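Local coordinates for diaphanous protein (Entamoeba histolytica, PDB 4DVG), which is a diaphanous-type formin whose GTPase-binding and FH3 region probably binds Rho-family GTPases and helps regulate actin assembly, at residues Asp259-Phe264 against Asp296-Asp301; Ala208-Val213 against Met219-Ser224. All blocks are in the same frame, centred on the assembly; numbering follows the deposited sequence.

In the fold
Both contacts belong to the FH3 part of an all-helical chain, on the same side of the chain's centre, with their own centres about 18 Å apart. They follow in series: interaction 2 closes the turn from helix 203-213 into helix 223-228, and interaction 1 then packs helix 254-265 against the long helix 290-309. The two meet directly, because the ring of Phe-222 in the turn stacks on that of Phe-264 in helix 254-265, and Ser-263 lies beside the same turn. This ring stack links the type II turn before helix 223-228 to helix 254-265, consistent with the continuous helical stacking of an armadillo-like formin domain.

Interaction 1. Residues Asp259-Phe264 against Asp296-Asp301; sequences DVRNSF and DSWEED
Arg-261 reaches Trp-298 and Asp-301 because its CG stands anti to the backbone N (chi1 -179°), which sends the chain straight out of its helix, and a bend at chi3 (19°) then turns the guanidinium along the facing helix. The setting is helix-on-helix packing in the all-helical FH3 region of a formin. The two segment axes make an angle of 122° and pass 12.0 Å apart at their closest, a wide gap that a long arginine is well suited to span. Its aliphatic part serves the apolar side of the contact: CD sits over the face of the indole, 4.0 Å from the centroid of the five-membered ring of Trp-298, in a CH-pi contact. The guanidinium plane is tilted only modestly from the indole, with Trp-298 CD1 above one guanidinium face near its rim, 3.6 Å from Arg-261 NE. Tryptophan suits this place by offering a broad face to the arginine's CD methylene; Lys-302 makes a cation-pi contact with it, and Val-270 and Ile-265 pack against it. At the charged end, Asp-301 meets the edge of the guanidinium close to its plane, while its own carboxylate is turned almost perpendicular. Arg-257 also forms a salt bridge to Asp-301, so the buried carboxylate receives two positive charges, which would probably favour its ionised form. Ile-249 of helix 236-249 touches Arg-261, adding an apolar neighbour. The polar link between the segments is the salt bridge from Arg-261 NH2 to Asp-301 OD2, 2.6 Å long, whose hydrogen bond is bent and weak.

Interaction 2. Residues Ala208-Val213 against Met219-Ser224; sequences AFSNLV and MKKFLS
Phe-209 lies opposite Phe-222, and Val-213 opposite Lys-221, where the chain beyond helix 203-213 doubles back into a type II turn from Lys-220 to Leu-223, closed by Leu-223 N to Lys-220 O at 3.1 Å, with Phe-222 at positive phi (78°). A water ties the two backbones, donating to Phe-209 O (2.6 Å) and accepting from Phe-222 N (2.7 Å). With CG of Phe-209 anti to its carbonyl carbon (chi1 -86°), the phenyl groups form a T-shaped pair: the CD1-CE1 edge of Phe-222 comes over one face of Phe-209, centroids 4.8 Å apart and planes at 66°. Two flat apolar rings suit this buried spot, and Leu-162 of helix 160-165 adds packing on Phe-209. Lys-221 runs extended beyond CG, its methylenes alongside the helix; CE packs beside the Ser-210 hydroxyl, 3.3 Å from OG, while its CG rests over the centre of the Phe-222 ring. Val-213 sets its compact CG2 branch against the Lys-221 backbone, 3.3 Å from CA. Ser-224 OG hydrogen-bonds Asp-218 OD1 and lies 4.3 Å from Leu-212 CD1. With Phe-222 as N-cap of helix 223-228, this is a helix-to-helix connection ending in a type II turn, consistent with the armadillo-like helical stacking of formin FH3 regions.

Interaction 1. Residues Asp259-Phe264 against Asp296-Asp301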
ATOM      1  N   ASP B 259      34.356 -14.599   1.223  1.00 48.32           N
ATOM      2  CA  ASP B 259      33.559 -15.755   1.663  1.00 51.90           C
ATOM      3  C   ASP B 259      32.091 -15.774   1.211  1.00 58.94           C
ATOM      4  O   ASP B 259      31.607 -16.783   0.680  1.00 63.70           O
ATOM      5  CB  ASP B 259      33.620 -15.863   3.193  1.00 59.34           C
ATOM      6  CG  ASP B 259      32.966 -17.129   3.721  1.00 72.90           C
ATOM      7  OD1 ASP B 259      33.606 -18.210   3.653  1.00 74.44           O
ATOM      8  OD2 ASP B 259      31.818 -17.038   4.217  1.00 77.20           O
ATOM      9  N   VAL B 260      31.383 -14.674   1.463  1.00 54.29           N
ATOM     10  CA  VAL B 260      29.994 -14.508   1.049  1.00 45.76           C
ATOM     11  C   VAL B 260      29.858 -14.574  -0.479  1.00 49.73           C
ATOM     12  O   VAL B 260      29.044 -15.343  -1.026  1.00 46.06           O
ATOM     13  CB  VAL B 260      29.419 -13.167   1.558  1.00 40.86           C
ATOM     14  CG1 VAL B 260      28.163 -12.811   0.805  1.00 38.05           C
ATOM     15  CG2 VAL B 260      29.147 -13.231   3.055  1.00 41.48           C
ATOM     16  N   ARG B 261      30.656 -13.770  -1.171  1.00 37.20           N
ATOM     17  CA  ARG B 261      30.662 -13.821  -2.624  1.00 47.41           C
ATOM     18  C   ARG B 261      31.016 -15.221  -3.181  1.00 50.49           C
ATOM     19  O   ARG B 261      30.458 -15.627  -4.199  1.00 51.49           O
ATOM     20  CB  ARG B 261      31.567 -12.744  -3.226  1.00 39.76           C
ATOM     21  CG  ARG B 261      31.561 -12.761  -4.753  1.00 50.30           C
ATOM     22  CD  ARG B 261      32.436 -11.694  -5.348  1.00 51.55           C
ATOM     23  NE  ARG B 261      33.379 -11.242  -4.339  1.00 65.07           N
ATOM     24  CZ  ARG B 261      33.680  -9.975  -4.116  1.00 68.08           C
ATOM     25  NH1 ARG B 261      33.117  -9.001  -4.829  1.00 80.72           N
ATOM     26  NH2 ARG B 261      34.553  -9.694  -3.181  1.00 56.02           N
ATOM     27  N   ASN B 262      31.927 -15.951  -2.529  1.00 52.81           N
ATOM     28  CA  ASN B 262      32.223 -17.318  -2.972  1.00 55.89           C
ATOM     29  C   ASN B 262      30.951 -18.192  -2.966  1.00 56.71           C
ATOM     30  O   ASN B 262      30.684 -18.886  -3.947  1.00 55.28           O
ATOM     31  CB  ASN B 262      33.337 -17.974  -2.155  1.00 48.53           C
ATOM     32  CG  ASN B 262      34.746 -17.508  -2.561  1.00 49.38           C
ATOM     33  OD1 ASN B 262      34.959 -16.898  -3.616  1.00 39.93           O
ATOM     34  ND2 ASN B 262      35.727 -17.824  -1.704  1.00 51.77           N
ATOM     35  N   SER B 263      30.174 -18.131  -1.876  1.00 47.07           N
ATOM     36  CA  SER B 263      28.867 -18.794  -1.791  1.00 48.33           C
ATOM     37  C   SER B 263      27.969 -18.458  -2.991  1.00 55.58           C
ATOM     38  O   SER B 263      27.223 -19.303  -3.473  1.00 64.17           O
ATOM     39  CB  SER B 263      28.088 -18.361  -0.546  1.00 50.48           C
ATOM     40  OG  SER B 263      28.812 -18.490   0.645  1.00 63.55           O
ATOM     41  N   PHE B 264      28.007 -17.214  -3.445  1.00 46.33           N
ATOM     42  CA  PHE B 264      27.176 -16.813  -4.566  1.00 45.24           C
ATOM     43  C   PHE B 264      27.784 -17.305  -5.865  1.00 47.70           C
ATOM     44  O   PHE B 264      27.075 -17.749  -6.759  1.00 52.45           O
ATOM     45  CB  PHE B 264      26.983 -15.285  -4.611  1.00 48.17           C
ATOM     46  CG  PHE B 264      25.895 -14.786  -3.708  1.00 48.24           C
ATOM     47  CD1 PHE B 264      24.563 -14.925  -4.067  1.00 45.00           C
ATOM     48  CD2 PHE B 264      26.201 -14.176  -2.494  1.00 49.78           C
ATOM     49  CE1 PHE B 264      23.553 -14.468  -3.227  1.00 47.89           C
ATOM     50  CE2 PHE B 264      25.192 -13.725  -1.641  1.00 46.18           C
ATOM     51  CZ  PHE B 264      23.869 -13.866  -2.013  1.00 49.59           C
ATOM     52  N   ASP B 296      33.231  -4.570 -10.049  1.00 75.72           N
ATOM     53  CA  ASP B 296      34.218  -3.618  -9.554  1.00 74.72           C
ATOM     54  C   ASP B 296      34.730  -4.005  -8.155  1.00 71.82           C
ATOM     55  O   ASP B 296      35.903  -3.816  -7.849  1.00 80.36           O
ATOM     56  CB  ASP B 296      33.663  -2.180  -9.549  1.00 76.76           C
ATOM     57  CG  ASP B 296      33.398  -1.633 -10.956  1.00 89.65           C
ATOM     58  OD1 ASP B 296      34.012  -2.128 -11.926  0.53 95.74           O
ATOM     59  OD2 ASP B 296      32.578  -0.693 -11.092  1.00 91.72           O
ATOM     60  N   SER B 297      33.862  -4.548  -7.314  1.00 59.69           N
ATOM     61  CA  SER B 297      34.244  -4.911  -5.944  1.00 60.21           C
ATOM     62  C   SER B 297      34.965  -6.262  -5.927  1.00 69.35           C
ATOM     63  O   SER B 297      35.848  -6.490  -5.108  0.81 72.63           O
ATOM     64  CB  SER B 297      33.006  -4.904  -5.029  1.00 53.23           C
ATOM     65  OG  SER B 297      33.198  -5.517  -3.766  1.00 52.27           O
ATOM     66  N   TRP B 298      34.597  -7.140  -6.856  1.00 73.00           N
ATOM     67  CA  TRP B 298      35.216  -8.454  -6.988  1.00 69.64           C
ATOM     68  C   TRP B 298      36.642  -8.314  -7.467  1.00 73.47           C
ATOM     69  O   TRP B 298      37.513  -9.093  -7.087  1.00 71.13           O
ATOM     70  CB  TRP B 298      34.458  -9.302  -8.006  1.00 69.68           C
ATOM     71  CG  TRP B 298      34.912 -10.716  -8.079  1.00 63.96           C
ATOM     72  CD1 TRP B 298      35.679 -11.374  -7.167  1.00 63.66           C
ATOM     73  CD2 TRP B 298      34.635 -11.654  -9.122  1.00 63.77           C
ATOM     74  NE1 TRP B 298      35.887 -12.666  -7.566  1.00 63.65           N
ATOM     75  CE2 TRP B 298      35.257 -12.869  -8.765  1.00 66.79           C
ATOM     76  CE3 TRP B 298      33.904 -11.595 -10.316  1.00 68.73           C
ATOM     77  CZ2 TRP B 298      35.177 -14.022  -9.565  1.00 66.51           C
ATOM     78  CZ3 TRP B 298      33.828 -12.745 -11.117  1.00 68.85           C
ATOM     79  CH2 TRP B 298      34.466 -13.935 -10.736  1.00 66.12           C
ATOM     80  N   GLU B 299      36.873  -7.319  -8.315  1.00 75.88           N
ATOM     81  CA  GLU B 299      38.178  -7.142  -8.925  1.00 82.69           C
ATOM     82  C   GLU B 299      39.154  -6.508  -7.945  1.00 82.29           C
ATOM     83  O   GLU B 299      40.325  -6.876  -7.896  1.00 83.47           O
ATOM     84  CB  GLU B 299      38.068  -6.317 -10.212  1.00 93.58           C
ATOM     85  CG  GLU B 299      39.367  -6.226 -11.003  1.00103.29           C
ATOM     86  OE1 GLU B 299      39.179  -8.438 -11.865  1.00105.97           O
ATOM     87  OE2 GLU B 299      41.138  -7.828 -11.046  1.00110.68           O
ATOM     88  N   GLU B 300      38.667  -5.557  -7.159  1.00 84.75           N
ATOM     89  CA  GLU B 300      39.515  -4.885  -6.186  1.00 84.64           C
ATOM     90  C   GLU B 300      39.977  -5.921  -5.180  1.00 72.95           C
ATOM     91  O   GLU B 300      41.133  -5.945  -4.775  1.00 76.96           O
ATOM     92  CB  GLU B 300      38.756  -3.737  -5.510  1.00 95.35           C
ATOM     93  CG  GLU B 300      38.522  -2.531  -6.435  1.00115.86           C
ATOM     94  CD  GLU B 300      37.344  -1.659  -6.006  1.00126.05           C
ATOM     95  OE1 GLU B 300      36.911  -1.777  -4.836  1.00124.95           O
ATOM     96  OE2 GLU B 300      36.848  -0.865  -6.844  1.00129.68           O
ATOM     97  N   ASP B 301      39.065  -6.806  -4.814  1.00 67.13           N
ATOM     98  CA  ASP B 301      39.364  -7.896  -3.896  1.00 68.21           C
ATOM     99  C   ASP B 301      40.398  -8.908  -4.437  1.00 66.70           C
ATOM    100  O   ASP B 301      41.214  -9.422  -3.681  0.95 60.47           O
ATOM    101  CB  ASP B 301      38.061  -8.587  -3.480  1.00 60.74           C
ATOM    102  CG  ASP B 301      37.268  -7.765  -2.471  1.00 62.93           C
ATOM    103  OD1 ASP B 301      37.570  -6.558  -2.307  1.00 72.87           O
ATOM    104  OD2 ASP B 301      36.355  -8.328  -1.827  1.00 50.23           O
TER

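Interaction 2. Residues Ala208-Val213 against Met219-Ser224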
ATOM      1  N   ALA B 208      19.811 -15.825   9.071  1.00 47.69           N
ATOM      2  CA  ALA B 208      18.609 -16.471   8.579  1.00 49.15           C
ATOM      3  C   ALA B 208      18.908 -17.298   7.327  1.00 51.55           C
ATOM      4  O   ALA B 208      18.302 -18.332   7.110  1.00 56.78           O
ATOM      5  CB  ALA B 208      17.505 -15.456   8.313  1.00 40.98           C
ATOM      6  N   PHE B 209      19.833 -16.824   6.502  1.00 51.64           N
ATOM      7  CA  PHE B 209      20.234 -17.549   5.311  1.00 53.58           C
ATOM      8  C   PHE B 209      21.060 -18.773   5.677  1.00 61.22           C
ATOM      9  O   PHE B 209      21.008 -19.780   4.985  1.00 66.41           O
ATOM     10  CB  PHE B 209      21.025 -16.661   4.361  1.00 49.27           C
ATOM     11  CG  PHE B 209      20.182 -15.879   3.428  1.00 46.97           C
ATOM     12  CD1 PHE B 209      19.460 -16.514   2.428  0.64 45.33           C
ATOM     13  CD2 PHE B 209      20.114 -14.504   3.526  1.00 45.08           C
ATOM     14  CE1 PHE B 209      18.671 -15.789   1.546  1.00 48.93           C
ATOM     15  CE2 PHE B 209      19.340 -13.767   2.639  1.00 45.81           C
ATOM     16  CZ  PHE B 209      18.612 -14.412   1.648  1.00 49.99           C
ATOM     17  N   SER B 210      21.817 -18.685   6.767  1.00 58.77           N
ATOM     18  CA  SER B 210      22.587 -19.823   7.246  1.00 58.70           C
ATOM     19  C   SER B 210      21.666 -20.849   7.876  1.00 59.77           C
ATOM     20  O   SER B 210      21.917 -22.062   7.827  1.00 64.86           O
ATOM     21  CB  SER B 210      23.644 -19.380   8.251  1.00 64.19           C
ATOM     22  OG  SER B 210      24.659 -18.646   7.595  1.00 74.33           O
ATOM     23  N   ASN B 211      20.578 -20.362   8.448  1.00 59.33           N
ATOM     24  CA  ASN B 211      19.634 -21.257   9.085  1.00 64.96           C
ATOM     25  C   ASN B 211      18.792 -22.047   8.097  1.00 62.61           C
ATOM     26  O   ASN B 211      18.430 -23.188   8.370  1.00 67.48           O
ATOM     27  CB  ASN B 211      18.815 -20.526  10.151  1.00 67.15           C
ATOM     28  CG  ASN B 211      19.666 -20.175  11.373  1.00 79.01           C
ATOM     29  OD1 ASN B 211      20.527 -20.969  11.801  1.00 87.72           O
ATOM     30  ND2 ASN B 211      19.454 -18.982  11.921  1.00 74.72           N
ATOM     31  N   LEU B 212      18.525 -21.469   6.934  1.00 49.53           N
ATOM     32  CA  LEU B 212      17.819 -22.208   5.905  1.00 50.85           C
ATOM     33  C   LEU B 212      18.692 -23.370   5.439  0.80 58.09           C
ATOM     34  O   LEU B 212      18.201 -24.438   5.101  1.00 69.73           O
ATOM     35  CB  LEU B 212      17.495 -21.315   4.706  1.00 53.54           C
ATOM     36  CG  LEU B 212      16.449 -20.214   4.808  1.00 50.37           C
ATOM     37  CD1 LEU B 212      15.753 -20.086   3.468  1.00 45.66           C
ATOM     38  CD2 LEU B 212      15.440 -20.482   5.921  1.00 48.33           C
ATOM     39  N   VAL B 213      19.997 -23.155   5.402  1.00 52.20           N
ATOM     40  CA  VAL B 213      20.888 -24.211   5.007  1.00 60.72           C
ATOM     41  C   VAL B 213      20.885 -25.308   6.070  1.00 73.76           C
ATOM     42  O   VAL B 213      20.692 -26.483   5.749  1.00 74.59           O
ATOM     43  CB  VAL B 213      22.307 -23.688   4.773  0.80 62.22           C
ATOM     44  CG1 VAL B 213      23.248 -24.845   4.464  1.00 55.45           C
ATOM     45  CG2 VAL B 213      22.293 -22.687   3.635  1.00 59.39           C
HETATM   46  N   MSE B 219      19.819 -26.208  -0.146  1.00 72.24           N
HETATM   47  CA  MSE B 219      20.839 -27.222  -0.338  1.00 76.84           C
HETATM   48  C   MSE B 219      22.180 -26.528  -0.240  1.00 78.95           C
HETATM   49  O   MSE B 219      23.166 -27.101   0.213  1.00 82.11           O
HETATM   50  CB  MSE B 219      20.659 -27.874  -1.704  1.00 81.07           C
HETATM   51 SE   MSE B 219      20.858 -29.976  -3.582  1.00107.72          SE
HETATM   52  CE  MSE B 219      19.173 -30.707  -2.915  1.00116.90           C
ATOM     53  N   LYS B 220      22.203 -25.273  -0.662  1.00 62.01           N
ATOM     54  CA  LYS B 220      23.382 -24.439  -0.513  1.00 59.27           C
ATOM     55  C   LYS B 220      22.958 -23.039  -0.075  1.00 66.16           C
ATOM     56  O   LYS B 220      21.817 -22.636  -0.305  1.00 62.04           O
ATOM     57  CB  LYS B 220      24.179 -24.401  -1.813  1.00 61.42           C
ATOM     58  CG  LYS B 220      24.992 -25.674  -2.084  1.00 63.17           C
ATOM     59  CD  LYS B 220      26.110 -25.371  -3.093  1.00 64.11           C
ATOM     60  CE  LYS B 220      26.937 -26.599  -3.452  1.00 67.02           C
ATOM     61  NZ  LYS B 220      27.756 -26.410  -4.713  1.00 68.29           N
ATOM     62  N   LYS B 221      23.856 -22.310   0.582  1.00 54.43           N
ATOM     63  CA  LYS B 221      23.497 -20.990   1.120  1.00 51.42           C
ATOM     64  C   LYS B 221      22.967 -20.140  -0.002  1.00 44.74           C
ATOM     65  O   LYS B 221      23.551 -20.123  -1.080  1.00 45.29           O
ATOM     66  CB  LYS B 221      24.707 -20.293   1.722  1.00 48.72           C
ATOM     67  CG  LYS B 221      24.420 -19.407   2.929  1.00 55.77           C
ATOM     68  CD  LYS B 221      25.740 -18.806   3.392  1.00 64.03           C
ATOM     69  CE  LYS B 221      25.614 -17.850   4.552  1.00 68.98           C
ATOM     70  NZ  LYS B 221      26.970 -17.278   4.810  1.00 65.43           N
ATOM     71  N   PHE B 222      21.860 -19.446   0.250  1.00 37.52           N
ATOM     72  CA  PHE B 222      21.341 -18.487  -0.716  1.00 44.19           C
ATOM     73  C   PHE B 222      20.590 -19.094  -1.909  1.00 47.42           C
ATOM     74  O   PHE B 222      20.160 -18.368  -2.789  1.00 47.70           O
ATOM     75  CB  PHE B 222      22.483 -17.636  -1.258  1.00 47.01           C
ATOM     76  CG  PHE B 222      23.160 -16.810  -0.227  1.00 47.79           C
ATOM     77  CD1 PHE B 222      22.423 -16.131   0.726  1.00 47.97           C
ATOM     78  CD2 PHE B 222      24.540 -16.702  -0.209  1.00 45.58           C
ATOM     79  CE1 PHE B 222      23.064 -15.339   1.674  1.00 44.06           C
ATOM     80  CE2 PHE B 222      25.176 -15.935   0.732  1.00 41.99           C
ATOM     81  CZ  PHE B 222      24.441 -15.250   1.674  1.00 39.07           C
ATOM     82  N   LEU B 223      20.427 -20.413  -1.947  1.00 49.43           N
ATOM     83  CA  LEU B 223      19.940 -21.047  -3.160  1.00 49.97           C
ATOM     84  C   LEU B 223      18.532 -20.602  -3.558  1.00 58.71           C
ATOM     85  O   LEU B 223      18.326 -20.107  -4.667  1.00 68.82           O
ATOM     86  CB  LEU B 223      20.014 -22.557  -3.046  1.00 47.64           C
ATOM     87  CG  LEU B 223      19.624 -23.339  -4.291  1.00 48.36           C
ATOM     88  CD1 LEU B 223      20.492 -22.946  -5.494  1.00 45.92           C
ATOM     89  CD2 LEU B 223      19.741 -24.804  -3.997  1.00 50.20           C
ATOM     90  N   SER B 224      17.560 -20.753  -2.667  1.00 50.89           N
ATOM     91  CA  SER B 224      16.193 -20.436  -3.069  1.00 54.75           C
ATOM     92  C   SER B 224      15.956 -18.945  -3.393  1.00 57.62           C
ATOM     93  O   SER B 224      15.273 -18.631  -4.374  1.00 59.90           O
ATOM     94  CB  SER B 224      15.150 -21.007  -2.099  1.00 49.62           C
ATOM     95  OG  SER B 224      15.444 -20.681  -0.772  1.00 63.52           O
TER
HETATM   96  O   HOH W   1      20.445 -20.020   2.431  1.00 32.81           O